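Side-chain contacts in alanine racemase (Oenococcus oeni PSU-1, PDB 3HUR), which belongs to the alanine racemase family, joining an N-terminal TIM barrel to a C-terminal domain built largely of beta strands: residues Q56-A61 with G376-V381; A37-D42 with I49-A54; A20-E25 with E248-V253; P225-S230 with Q345-E350. All coordinates share one frame; numbering follows the deposited sequence.

How the contacts relate
Contact 2 is the buried member of the set: only apolar side chains meet directly, inside the first beta-alpha-beta unit of the barrel. Contact 1 reaches the surface, where helix 377-381 lies on the end of helix 48-57, the helix contact 2 also uses; L378 CD1 and A54 CB, 3.6 Å apart, join the two. Contacts 3 and 4 bring parts of the two family domains together and are more polar, the first through direct amide-to-backbone bonds, the second through a water with partly weak bonds, beside an isoleucine-serine packing. They meet where N22 of contact 3 binds the I229 carbonyl of contact 4. Sulfate ions lie beside contacts 2 and 4.

Contact 1. Residues Q56-A61 with G376-V381; sequences QETASA and GDLAEV
The carboxylate of E57 is the flat group of this contact, and one of its faces lies against V381. Methyl CG1 of V381 stands almost directly over the carboxylate carbon, 3.7 Å from E57 CD, and reaches E57 OE2 at 3.6 Å, so the approach is through the face; the two side chains cross at about a right angle. The bend of the glutamate at chi2 (82°) turns its carboxylate over the helix 377-381, while its aliphatic part slides antiparallel along L378, with E57 CG 3.7 Å from L378 CD2. T58 completes the apolar patch: its CG2 faces the isobutyl fork of L378 squarely, equidistant at 3.9 Å from L378 CD1 and L378 CD2. With CG2 turned to the leucine, the other branch of T58 points elsewhere: OG1 bonds to the A54 carbonyl and accepts from S60 OG at 3.0 Å. No hydrogen bond spans the two segments, which fits a van der Waals contact at the protein's edge. T58 belongs to the Schellman motif that ends helix 48-57, with A59 as its positive-phi residue. G376 holds the N-cap position of helix 377-381, whose L378 amide bonds to D17 OD1 and whose D377 amide bonds weakly to D17 OD2. L378 packs on both A54 of helix 48-57 and A20 of helix 16-30, tying the C-terminal helix to both.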
loop_
_atom_site.group_PDB
_atom_site.type_symbol
_atom_site.label_atom_id
_atom_site.label_comp_id
_atom_site.label_asym_id
_atom_site.label_seq_id
_atom_site.Cartn_x
_atom_site.Cartn_y
_atom_site.Cartn_z
ATOM N N GLN A 56 -34.506 15.429 -11.166
ATOM C CA GLN A 56 -35.415 16.581 -11.443
ATOM C C GLN A 56 -36.278 16.315 -12.678
ATOM O O GLN A 56 -37.453 16.628 -12.709
ATOM C CB GLN A 56 -34.636 17.887 -11.659
ATOM C CG GLN A 56 -35.500 19.132 -11.636
ATOM C CD GLN A 56 -34.697 20.438 -11.686
ATOM O OE1 GLN A 56 -34.424 21.054 -10.658
ATOM N NE2 GLN A 56 -34.315 20.857 -12.877
ATOM N N GLU A 57 -35.692 15.675 -13.674
ATOM C CA GLU A 57 -36.341 15.510 -14.941
ATOM C C GLU A 57 -37.377 14.423 -14.868
ATOM O O GLU A 57 -38.365 14.454 -15.618
ATOM C CB GLU A 57 -35.317 15.209 -16.046
ATOM C CG GLU A 57 -35.760 14.147 -17.127
ATOM C CD GLU A 57 -36.639 14.714 -18.228
ATOM O OE1 GLU A 57 -36.803 15.937 -18.254
ATOM O OE2 GLU A 57 -37.147 13.942 -19.081
ATOM N N THR A 58 -37.128 13.435 -14.026
ATOM C CA THR A 58 -38.044 12.311 -13.890
ATOM C C THR A 58 -38.993 12.526 -12.723
ATOM O O THR A 58 -39.863 11.717 -12.481
ATOM C CB THR A 58 -37.292 11.010 -13.623
ATOM O OG1 THR A 58 -36.437 11.176 -12.465
ATOM C CG2 THR A 58 -36.510 10.614 -14.846
ATOM N N ALA A 59 -38.792 13.596 -11.972
ATOM C CA ALA A 59 -39.661 13.925 -10.846
ATOM C C ALA A 59 -39.584 12.862 -9.744
ATOM O O ALA A 59 -40.494 12.744 -8.919
ATOM C CB ALA A 59 -41.096 14.099 -11.314
ATOM N N SER A 60 -38.475 12.127 -9.717
ATOM C CA SER A 60 -38.338 10.987 -8.837
ATOM C C SER A 60 -37.821 11.385 -7.485
ATOM O O SER A 60 -37.846 10.563 -6.551
ATOM C CB SER A 60 -37.491 9.904 -9.489
ATOM O OG SER A 60 -36.151 10.311 -9.605
ATOM N N ALA A 61 -37.396 12.647 -7.363
ATOM C CA ALA A 61 -37.061 13.285 -6.072
ATOM C C ALA A 61 -37.719 14.671 -5.961
ATOM O O ALA A 61 -37.762 15.383 -6.934
ATOM C CB ALA A 61 -35.574 13.441 -5.941
ATOM N N GLY A 376 -27.353 5.623 -20.870
ATOM C CA GLY A 376 -28.818 5.473 -20.819
ATOM C C GLY A 376 -29.590 6.661 -21.358
ATOM O O GLY A 376 -29.043 7.740 -21.502
ATOM N N ASP A 377 -30.876 6.446 -21.650
ATOM C CA ASP A 377 -31.734 7.443 -22.311
ATOM C C ASP A 377 -31.822 8.684 -21.457
ATOM O O ASP A 377 -31.725 9.802 -21.947
ATOM C CB ASP A 377 -33.164 6.888 -22.546
ATOM C CG ASP A 377 -33.227 5.735 -23.599
ATOM O OD1 ASP A 377 -32.303 5.582 -24.448
ATOM O OD2 ASP A 377 -34.240 4.986 -23.589
ATOM N N LEU A 378 -32.005 8.502 -20.162
ATOM C CA LEU A 378 -32.018 9.665 -19.260
ATOM C C LEU A 378 -30.757 10.519 -19.388
ATOM O O LEU A 378 -30.813 11.732 -19.352
ATOM C CB LEU A 378 -32.144 9.202 -17.816
ATOM C CG LEU A 378 -33.250 9.758 -16.935
ATOM C CD1 LEU A 378 -32.925 9.338 -15.501
ATOM C CD2 LEU A 378 -33.383 11.272 -17.089
ATOM N N ALA A 379 -29.614 9.866 -19.529
ATOM C CA ALA A 379 -28.347 10.537 -19.715
ATOM C C ALA A 379 -28.294 11.447 -20.955
ATOM O O ALA A 379 -27.760 12.553 -20.892
ATOM C CB ALA A 379 -27.246 9.514 -19.791
ATOM N N GLU A 380 -28.823 10.946 -22.064
ATOM C CA GLU A 380 -28.991 11.679 -23.335
ATOM C C GLU A 380 -29.830 12.935 -23.075
ATOM O O GLU A 380 -29.373 14.068 -23.353
ATOM C CB GLU A 380 -29.711 10.734 -24.329
ATOM C CG GLU A 380 -29.498 10.858 -25.848
ATOM C CD GLU A 380 -30.371 9.792 -26.667
ATOM O OE1 GLU A 380 -31.389 9.223 -26.146
ATOM O OE2 GLU A 380 -30.033 9.524 -27.852
ATOM N N VAL A 381 -31.020 12.729 -22.479
ATOM C CA VAL A 381 -31.990 13.804 -22.229
ATOM C C VAL A 381 -31.443 14.929 -21.350
ATOM O O VAL A 381 -31.749 16.104 -21.596
ATOM C CB VAL A 381 -33.306 13.273 -21.545
ATOM C CG1 VAL A 381 -34.166 14.445 -21.009
ATOM C CG2 VAL A 381 -34.127 12.341 -22.487
#

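Contact 2. Residues A37-D42 with I49-A54; sequences AVLKAD and IPLAKA. With SO4 (sulfate ion), chain D.
A beta-alpha-beta crossover of the TIM barrel supplies this contact: strand 34-38 leads through a short helical turn into helix 48-57, which returns the chain to the parallel strand 63-66. L39, just beyond the strand, spreads its two methyls over the helix. L39 CD2 meets L51 CD1 at 4.0 Å, the two leucines crossing at a slant, and L39 CD1 rests 4.1 Å from A52 CB. With its CG anti to the carbonyl carbon (chi1 -72°) and chi2 extended, L39 reaches across to the helix, placing one branch on each of two successive helical residues. All three side chains are buried, and their contact is wholly apolar.

Toward the start of helix 48-57 the link turns polar. D42 OD2 accepts a bond of 2.7 Å from a water that in turn accepts from I49 N at 3.1 Å, and the same D42 OD2 is bonded directly to the A48 amide. One carboxylate oxygen therefore serves two amides of the first turn of helix 48-57, one directly and one through water. The backbone N of D42 donates to sulfate O4 at 2.7 Å with an N-H...O angle of 151°. That ion, probably from the crystallisation liquor, is also held by N68 and by R8 of the second subunit, which puts it at the subunit boundary. Around the leucine contact, L51 packs on L16 and A19 of helix 16-30, A52 on L64 of strand 63-66, and V38 bonds through its backbone to P225.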
loop_
_atom_site.group_PDB
_atom_site.type_symbol
_atom_site.label_atom_id
_atom_site.label_comp_id
_atom_site.label_asym_id
_atom_site.label_seq_id
_atom_site.Cartn_x
_atom_site.Cartn_y
_atom_site.Cartn_z
ATOM N N ALA A 37 -33.536 13.193 -2.030
ATOM C CA ALA A 37 -32.374 12.403 -2.482
ATOM C C ALA A 37 -31.158 12.947 -1.797
ATOM O O ALA A 37 -30.891 14.139 -1.910
ATOM C CB ALA A 37 -32.222 12.526 -3.956
ATOM N N VAL A 38 -30.466 12.105 -1.026
ATOM C CA VAL A 38 -29.279 12.537 -0.333
ATOM C C VAL A 38 -28.083 12.251 -1.259
ATOM O O VAL A 38 -27.871 11.143 -1.699
ATOM C CB VAL A 38 -29.122 11.857 1.068
ATOM C CG1 VAL A 38 -27.876 12.368 1.785
ATOM C CG2 VAL A 38 -30.340 12.102 1.969
ATOM N N LEU A 39 -27.306 13.286 -1.518
ATOM C CA LEU A 39 -26.192 13.232 -2.397
ATOM C C LEU A 39 -24.970 13.758 -1.676
ATOM O O LEU A 39 -24.600 14.913 -1.830
ATOM C CB LEU A 39 -26.483 14.136 -3.577
ATOM C CG LEU A 39 -27.544 13.581 -4.521
ATOM C CD1 LEU A 39 -27.636 14.530 -5.677
ATOM C CD2 LEU A 39 -27.192 12.134 -5.000
ATOM N N LYS A 40 -24.314 12.943 -0.878
ATOM C CA LYS A 40 -23.120 13.416 -0.221
ATOM C C LYS A 40 -21.911 12.939 -1.006
ATOM O O LYS A 40 -21.992 11.967 -1.767
ATOM C CB LYS A 40 -23.075 12.900 1.193
ATOM C CG LYS A 40 -24.307 13.217 2.023
ATOM C CD LYS A 40 -24.182 12.516 3.340
ATOM C CE LYS A 40 -25.246 12.891 4.367
ATOM N NZ LYS A 40 -24.930 12.062 5.575
ATOM N N ALA A 41 -20.803 13.650 -0.855
ATOM C CA ALA A 41 -19.542 13.223 -1.472
ATOM C C ALA A 41 -19.682 13.099 -2.988
ATOM O O ALA A 41 -19.392 12.062 -3.553
ATOM C CB ALA A 41 -19.080 11.860 -0.872
ATOM N N ASP A 42 -20.190 14.160 -3.610
ATOM C CA ASP A 42 -20.399 14.196 -5.036
ATOM C C ASP A 42 -21.161 13.005 -5.520
ATOM O O ASP A 42 -20.698 12.261 -6.415
ATOM C CB ASP A 42 -19.034 14.313 -5.765
ATOM C CG ASP A 42 -19.172 14.688 -7.254
ATOM O OD1 ASP A 42 -18.171 14.481 -7.977
ATOM O OD2 ASP A 42 -20.246 15.191 -7.699
ATOM N N ILE A 49 -24.302 16.304 -9.671
ATOM C CA ILE A 49 -25.021 17.075 -10.661
ATOM C C ILE A 49 -25.828 16.210 -11.620
ATOM O O ILE A 49 -27.029 16.368 -11.667
ATOM C CB ILE A 49 -24.053 17.960 -11.397
ATOM C CG1 ILE A 49 -23.373 18.846 -10.382
ATOM C CG2 ILE A 49 -24.728 18.777 -12.457
ATOM C CD1 ILE A 49 -23.300 20.240 -10.750
ATOM N N PRO A 50 -25.184 15.285 -12.369
ATOM C CA PRO A 50 -25.911 14.386 -13.248
ATOM C C PRO A 50 -26.986 13.577 -12.529
ATOM O O PRO A 50 -28.063 13.396 -13.066
ATOM C CB PRO A 50 -24.826 13.460 -13.812
ATOM C CG PRO A 50 -23.560 13.931 -13.283
ATOM C CD PRO A 50 -23.743 15.217 -12.610
ATOM N N LEU A 51 -26.675 13.078 -11.339
ATOM C CA LEU A 51 -27.679 12.391 -10.520
ATOM C C LEU A 51 -28.881 13.355 -10.200
ATOM O O LEU A 51 -30.015 13.053 -10.509
ATOM C CB LEU A 51 -27.029 11.824 -9.246
ATOM C CG LEU A 51 -26.241 10.503 -9.365
ATOM C CD1 LEU A 51 -25.494 10.212 -8.068
ATOM C CD2 LEU A 51 -27.125 9.338 -9.760
ATOM N N ALA A 52 -28.589 14.536 -9.683
ATOM C CA ALA A 52 -29.625 15.518 -9.417
ATOM C C ALA A 52 -30.457 15.885 -10.648
ATOM O O ALA A 52 -31.675 15.899 -10.564
ATOM C CB ALA A 52 -29.054 16.727 -8.819
ATOM N N LYS A 53 -29.826 16.182 -11.775
ATOM C CA LYS A 53 -30.558 16.461 -12.993
ATOM C C LYS A 53 -31.440 15.283 -13.384
ATOM O O LYS A 53 -32.564 15.477 -13.797
ATOM C CB LYS A 53 -29.626 16.732 -14.163
ATOM C CG LYS A 53 -28.955 18.062 -14.141
ATOM C CD LYS A 53 -28.008 18.146 -15.327
ATOM C CE LYS A 53 -27.361 19.517 -15.458
ATOM N NZ LYS A 53 -28.303 20.536 -16.049
ATOM N N ALA A 54 -30.919 14.068 -13.315
ATOM C CA ALA A 54 -31.747 12.904 -13.604
ATOM C C ALA A 54 -32.966 12.845 -12.647
ATOM O O ALA A 54 -34.050 12.463 -13.054
ATOM C CB ALA A 54 -30.952 11.641 -13.498
HETATM S S SO4 D . -19.799 17.472 -1.871
HETATM O O1 SO4 D . -18.559 16.725 -1.746
HETATM O O2 SO4 D . -20.581 17.587 -0.606
HETATM O O3 SO4 D . -19.371 18.759 -2.417
HETATM O O4 SO4 D . -20.602 16.752 -2.872
HETATM O O HOH W 1 -21.234 16.592 -9.804
#

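Contact 3. Residues A20-E25 with E248-V253; sequences AHNLQE and ERIFSV
The CB of N22 sets out across the 248-253 segment rather than at it; with CG anti to the carbonyl carbon (chi1 -69°) the amide swings in, CG lying 3.7 Å from both E248 N and E248 O. Beyond it the amide divides: N22 OD1 accepts from E248 N at 2.8 Å, and N22 ND2 donates to E248 O at 2.9 Å. The second bond is nearly straight (170°) and lies in both the amide and the carbonyl planes, whereas the first donor is tilted out of the OD1 carbonyl plane. Paired bonds to one backbone residue fix the rotation of the amide. ND2 also donates to the I229 carbonyl and touches I250 CG2 at 3.5 Å.

H21, one position earlier, takes the E248 side chain. Its ring is stacked flat on the carboxylate, planes 2° apart, with E248 OE2 over one face toward the rim. H21 NE2 and E248 OE2 are 3.2 Å apart, but the angle excludes a hydrogen bond.

The contact joins helix 16-30 of the barrel to the chain entering the C-terminal domain. I250 packs on A18 and A19 of that helix, its backbone bonds to D15 and S230, and strand 251-263 continues antiparallel to strand 10-15.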
loop_
_atom_site.group_PDB
_atom_site.type_symbol
_atom_site.label_atom_id
_atom_site.label_comp_id
_atom_site.label_asym_id
_atom_site.label_seq_id
_atom_site.Cartn_x
_atom_site.Cartn_y
_atom_site.Cartn_z
ATOM N N ALA A 20 -32.660 6.447 -11.119
ATOM C CA ALA A 20 -33.995 7.009 -11.031
ATOM C C ALA A 20 -34.898 5.916 -10.529
ATOM O O ALA A 20 -35.640 6.080 -9.560
ATOM C CB ALA A 20 -34.469 7.496 -12.364
ATOM N N HIS A 21 -34.776 4.784 -11.194
ATOM C CA HIS A 21 -35.498 3.602 -10.882
ATOM C C HIS A 21 -35.370 3.247 -9.408
ATOM O O HIS A 21 -36.352 2.880 -8.776
ATOM C CB HIS A 21 -34.971 2.486 -11.777
ATOM C CG HIS A 21 -35.566 1.149 -11.503
ATOM N ND1 HIS A 21 -36.715 0.703 -12.127
ATOM C CD2 HIS A 21 -35.144 0.134 -10.710
ATOM C CE1 HIS A 21 -36.992 -0.519 -11.706
ATOM N NE2 HIS A 21 -36.050 -0.891 -10.852
ATOM N N ASN A 22 -34.175 3.354 -8.848
ATOM C CA ASN A 22 -34.000 3.078 -7.419
ATOM C C ASN A 22 -34.813 4.034 -6.543
ATOM O O ASN A 22 -35.357 3.611 -5.527
ATOM C CB ASN A 22 -32.526 3.112 -6.998
ATOM C CG ASN A 22 -31.726 1.971 -7.548
ATOM O OD1 ASN A 22 -32.254 0.972 -8.019
ATOM N ND2 ASN A 22 -30.429 2.114 -7.483
ATOM N N LEU A 23 -34.892 5.310 -6.916
ATOM C CA LEU A 23 -35.693 6.259 -6.123
ATOM C C LEU A 23 -37.167 5.892 -6.234
ATOM O O LEU A 23 -37.881 5.874 -5.249
ATOM C CB LEU A 23 -35.477 7.712 -6.540
ATOM C CG LEU A 23 -34.188 8.378 -6.051
ATOM C CD1 LEU A 23 -34.278 9.917 -6.167
ATOM C CD2 LEU A 23 -33.876 7.964 -4.647
ATOM N N GLN A 24 -37.601 5.590 -7.450
ATOM C CA GLN A 24 -38.937 5.080 -7.685
ATOM C C GLN A 24 -39.291 3.804 -6.854
ATOM O O GLN A 24 -40.369 3.733 -6.287
ATOM C CB GLN A 24 -39.145 4.864 -9.191
ATOM C CG GLN A 24 -39.312 6.207 -9.989
ATOM C CD GLN A 24 -38.939 6.102 -11.503
ATOM O OE1 GLN A 24 -38.500 5.043 -12.000
ATOM N NE2 GLN A 24 -39.101 7.209 -12.222
ATOM N N GLU A 25 -38.399 2.816 -6.772
ATOM C CA GLU A 25 -38.673 1.576 -6.038
ATOM C C GLU A 25 -38.863 1.819 -4.594
ATOM O O GLU A 25 -39.777 1.268 -3.980
ATOM C CB GLU A 25 -37.528 0.575 -6.132
ATOM C CG GLU A 25 -37.461 -0.159 -7.431
ATOM C CD GLU A 25 -38.517 -1.212 -7.550
ATOM O OE1 GLU A 25 -38.585 -2.121 -6.674
ATOM O OE2 GLU A 25 -39.255 -1.127 -8.543
ATOM N N GLU A 248 -31.336 -1.663 -8.275
ATOM C CA GLU A 248 -30.322 -1.965 -9.313
ATOM C C GLU A 248 -28.973 -1.360 -8.895
ATOM O O GLU A 248 -28.928 -0.221 -8.451
ATOM C CB GLU A 248 -30.783 -1.378 -10.663
ATOM C CG GLU A 248 -31.802 -2.236 -11.423
ATOM C CD GLU A 248 -32.699 -1.447 -12.411
ATOM O OE1 GLU A 248 -32.387 -0.291 -12.773
ATOM O OE2 GLU A 248 -33.746 -2.001 -12.850
ATOM N N ARG A 249 -27.884 -2.112 -9.027
ATOM C CA ARG A 249 -26.510 -1.533 -8.944
ATOM C C ARG A 249 -26.330 -0.635 -10.164
ATOM O O ARG A 249 -26.523 -1.083 -11.267
ATOM C CB ARG A 249 -25.413 -2.610 -8.885
ATOM C CG ARG A 249 -23.953 -2.044 -8.793
ATOM C CD ARG A 249 -22.836 -3.143 -8.714
ATOM N NE ARG A 249 -23.205 -4.359 -9.443
ATOM C CZ ARG A 249 -23.057 -4.553 -10.766
ATOM N NH1 ARG A 249 -22.507 -3.622 -11.566
ATOM N NH2 ARG A 249 -23.464 -5.708 -11.300
ATOM N N ILE A 250 -26.017 0.647 -9.963
ATOM C CA ILE A 250 -26.052 1.601 -11.059
ATOM C C ILE A 250 -24.710 1.803 -11.742
ATOM O O ILE A 250 -24.648 2.376 -12.826
ATOM C CB ILE A 250 -26.657 2.984 -10.630
ATOM C CG1 ILE A 250 -25.662 3.860 -9.860
ATOM C CG2 ILE A 250 -27.900 2.776 -9.781
ATOM C CD1 ILE A 250 -26.239 5.200 -9.522
ATOM N N PHE A 251 -23.642 1.324 -11.141
ATOM C CA PHE A 251 -22.303 1.652 -11.640
ATOM C C PHE A 251 -21.596 0.372 -12.054
ATOM O O PHE A 251 -21.941 -0.683 -11.570
ATOM C CB PHE A 251 -21.483 2.372 -10.565
ATOM C CG PHE A 251 -21.356 1.583 -9.314
ATOM C CD1 PHE A 251 -20.314 0.731 -9.132
ATOM C CD2 PHE A 251 -22.350 1.636 -8.359
ATOM C CE1 PHE A 251 -20.215 -0.047 -7.975
ATOM C CE2 PHE A 251 -22.274 0.867 -7.210
ATOM C CZ PHE A 251 -21.207 0.017 -7.009
ATOM N N SER A 252 -20.614 0.510 -12.949
ATOM C CA SER A 252 -19.714 -0.533 -13.385
ATOM C C SER A 252 -18.357 0.103 -13.613
ATOM O O SER A 252 -18.258 1.313 -13.911
ATOM C CB SER A 252 -20.146 -1.041 -14.724
ATOM O OG SER A 252 -21.339 -1.788 -14.656
ATOM N N VAL A 253 -17.305 -0.704 -13.473
ATOM C CA VAL A 253 -16.002 -0.300 -13.925
ATOM C C VAL A 253 -15.839 -1.037 -15.262
ATOM O O VAL A 253 -16.101 -2.243 -15.366
ATOM C CB VAL A 253 -14.885 -0.612 -12.935
ATOM C CG1 VAL A 253 -13.517 -0.187 -13.532
ATOM C CG2 VAL A 253 -15.113 0.084 -11.615
#

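Contact 4. Residues P225-S230 with Q345-E350; sequences PGQLIS and QITVEE. With SO4 (sulfate ion), chain B.
Q227 and Q345 meet at about a right angle, their amide planes 58° apart. Q227 NE2 stands 3.6 Å from Q345 OE1, and no hydrogen bond links the two segments directly. Their polar link is water: one molecule accepts from Q227 NE2 at 2.8 Å and from the I346 amide, both weakly, and lies 2.6 Å from T347 OG1. Q227 and T347 lie aslant, and the water bridges Q227 NE2 and T347 OG1 from the side.

A second, apolar meeting lies farther along. I346 CD1 is 3.8 Å from S230 CB and equally far from S230 OG, so the methyl covers the serine's CB-OG bond. The isoleucine gets there with CG1 between the backbone N and the carbonyl carbon (chi1 60°) and CD1 extended beyond.

The other flank of Q227 faces an anion. The backbone N of Q227 donates to sulfate O1 at 3.3 Å, nearly straight at 170°. G226 N binds sulfate O4 weakly. S206 also holds this ion, consistent with the phosphate-binding loops that follow the seventh and eighth strands in many TIM barrels.

In the fold, the 3-10 turn 227-230 follows the last barrel strand, 222-223, while T347 opens strand 347-353, paired antiparallel with strand 357-364. Y44 of helix 41-45 packs on both Q227 and T347, and E350 bonds to N291 of the second subunit.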
loop_
_atom_site.group_PDB
_atom_site.type_symbol
_atom_site.label_atom_id
_atom_site.label_comp_id
_atom_site.label_asym_id
_atom_site.label_seq_id
_atom_site.Cartn_x
_atom_site.Cartn_y
_atom_site.Cartn_z
ATOM N N PRO A 225 -33.386 8.817 1.106
ATOM C CA PRO A 225 -32.452 7.812 0.609
ATOM C C PRO A 225 -31.137 8.418 0.140
ATOM O O PRO A 225 -31.144 9.355 -0.630
ATOM C CB PRO A 225 -33.198 7.206 -0.559
ATOM C CG PRO A 225 -34.173 8.197 -0.930
ATOM C CD PRO A 225 -34.584 8.876 0.274
ATOM N N GLY A 226 -30.036 7.912 0.679
ATOM C CA GLY A 226 -28.669 8.339 0.305
ATOM C C GLY A 226 -27.907 7.188 -0.317
ATOM O O GLY A 226 -28.071 6.904 -1.481
ATOM N N GLN A 227 -27.125 6.482 0.471
ATOM C CA GLN A 227 -26.240 5.479 -0.071
ATOM C C GLN A 227 -26.920 4.453 -0.915
ATOM O O GLN A 227 -26.263 3.825 -1.770
ATOM C CB GLN A 227 -25.593 4.674 1.000
ATOM C CG GLN A 227 -24.616 5.336 1.816
ATOM C CD GLN A 227 -23.779 4.309 2.566
ATOM O OE1 GLN A 227 -23.654 4.378 3.786
ATOM N NE2 GLN A 227 -23.188 3.358 1.828
ATOM N N LEU A 228 -28.194 4.211 -0.667
ATOM C CA LEU A 228 -28.872 3.158 -1.392
ATOM C C LEU A 228 -29.144 3.559 -2.828
ATOM O O LEU A 228 -29.590 2.717 -3.643
ATOM C CB LEU A 228 -30.209 2.785 -0.722
ATOM C CG LEU A 228 -31.434 3.708 -0.896
ATOM C CD1 LEU A 228 -32.054 3.641 -2.260
ATOM C CD2 LEU A 228 -32.479 3.306 0.150
ATOM N N ILE A 229 -28.971 4.840 -3.134
ATOM C CA ILE A 229 -29.214 5.289 -4.495
ATOM C C ILE A 229 -28.327 4.545 -5.490
ATOM O O ILE A 229 -28.740 4.255 -6.591
ATOM C CB ILE A 229 -28.945 6.769 -4.650
ATOM C CG1 ILE A 229 -30.038 7.583 -3.907
ATOM C CG2 ILE A 229 -28.907 7.078 -6.098
ATOM C CD1 ILE A 229 -29.764 9.120 -3.758
ATOM N N SER A 230 -27.104 4.238 -5.082
ATOM C CA SER A 230 -26.146 3.604 -5.964
ATOM C C SER A 230 -26.421 2.136 -6.159
ATOM O O SER A 230 -25.839 1.509 -7.055
ATOM C CB SER A 230 -24.750 3.768 -5.416
ATOM O OG SER A 230 -24.502 2.906 -4.324
ATOM N N GLN A 345 -19.602 -1.523 -0.569
ATOM C CA GLN A 345 -19.701 -0.065 -0.478
ATOM C C GLN A 345 -18.753 0.649 -1.495
ATOM O O GLN A 345 -17.716 0.138 -1.840
ATOM C CB GLN A 345 -19.351 0.454 0.926
ATOM C CG GLN A 345 -19.829 -0.355 2.112
ATOM C CD GLN A 345 -21.280 -0.076 2.504
ATOM O OE1 GLN A 345 -21.546 0.653 3.471
ATOM N NE2 GLN A 345 -22.214 -0.644 1.743
ATOM N N ILE A 346 -19.154 1.847 -1.921
ATOM C CA ILE A 346 -18.338 2.669 -2.777
ATOM C C ILE A 346 -17.907 3.931 -2.073
ATOM O O ILE A 346 -17.206 4.738 -2.656
ATOM C CB ILE A 346 -18.999 2.946 -4.108
ATOM C CG1 ILE A 346 -20.337 3.668 -3.931
ATOM C CG2 ILE A 346 -19.167 1.667 -4.854
ATOM C CD1 ILE A 346 -20.977 4.099 -5.207
ATOM N N THR A 347 -18.259 4.053 -0.787
ATOM C CA THR A 347 -17.821 5.188 0.050
ATOM C C THR A 347 -17.421 4.716 1.407
ATOM O O THR A 347 -17.864 3.680 1.850
ATOM C CB THR A 347 -18.934 6.230 0.253
ATOM O OG1 THR A 347 -20.155 5.549 0.479
ATOM C CG2 THR A 347 -19.128 7.113 -0.955
ATOM N N VAL A 348 -16.589 5.509 2.069
ATOM C CA VAL A 348 -16.196 5.309 3.441
ATOM C C VAL A 348 -16.478 6.637 4.151
ATOM O O VAL A 348 -16.257 7.690 3.591
ATOM C CB VAL A 348 -14.675 4.894 3.600
ATOM C CG1 VAL A 348 -13.723 5.936 2.950
ATOM C CG2 VAL A 348 -14.255 4.694 5.088
ATOM N N GLU A 349 -16.947 6.556 5.388
ATOM C CA GLU A 349 -17.198 7.701 6.245
ATOM C C GLU A 349 -16.335 7.704 7.510
ATOM O O GLU A 349 -16.160 6.690 8.131
ATOM C CB GLU A 349 -18.655 7.656 6.679
ATOM C CG GLU A 349 -19.105 8.835 7.544
ATOM C CD GLU A 349 -20.590 9.089 7.398
ATOM O OE1 GLU A 349 -21.291 8.144 6.963
ATOM O OE2 GLU A 349 -21.040 10.218 7.661
ATOM N N GLU A 350 -15.876 8.876 7.912
ATOM C CA GLU A 350 -14.982 9.068 9.045
ATOM C C GLU A 350 -15.599 10.229 9.838
ATOM O O GLU A 350 -15.838 11.274 9.263
ATOM C CB GLU A 350 -13.599 9.440 8.460
ATOM C CG GLU A 350 -12.402 9.818 9.415
ATOM C CD GLU A 350 -10.997 9.875 8.646
ATOM O OE1 GLU A 350 -10.902 10.462 7.529
ATOM O OE2 GLU A 350 -9.974 9.311 9.148
HETATM S S SO4 B . -28.065 7.265 4.354
HETATM O O1 SO4 B . -26.847 6.849 3.705
HETATM O O2 SO4 B . -28.224 6.710 5.674
HETATM O O3 SO4 B . -27.991 8.676 4.591
HETATM O O4 SO4 B . -29.103 6.779 3.458
HETATM O O HOH W 2 -21.623 3.597 -0.432
#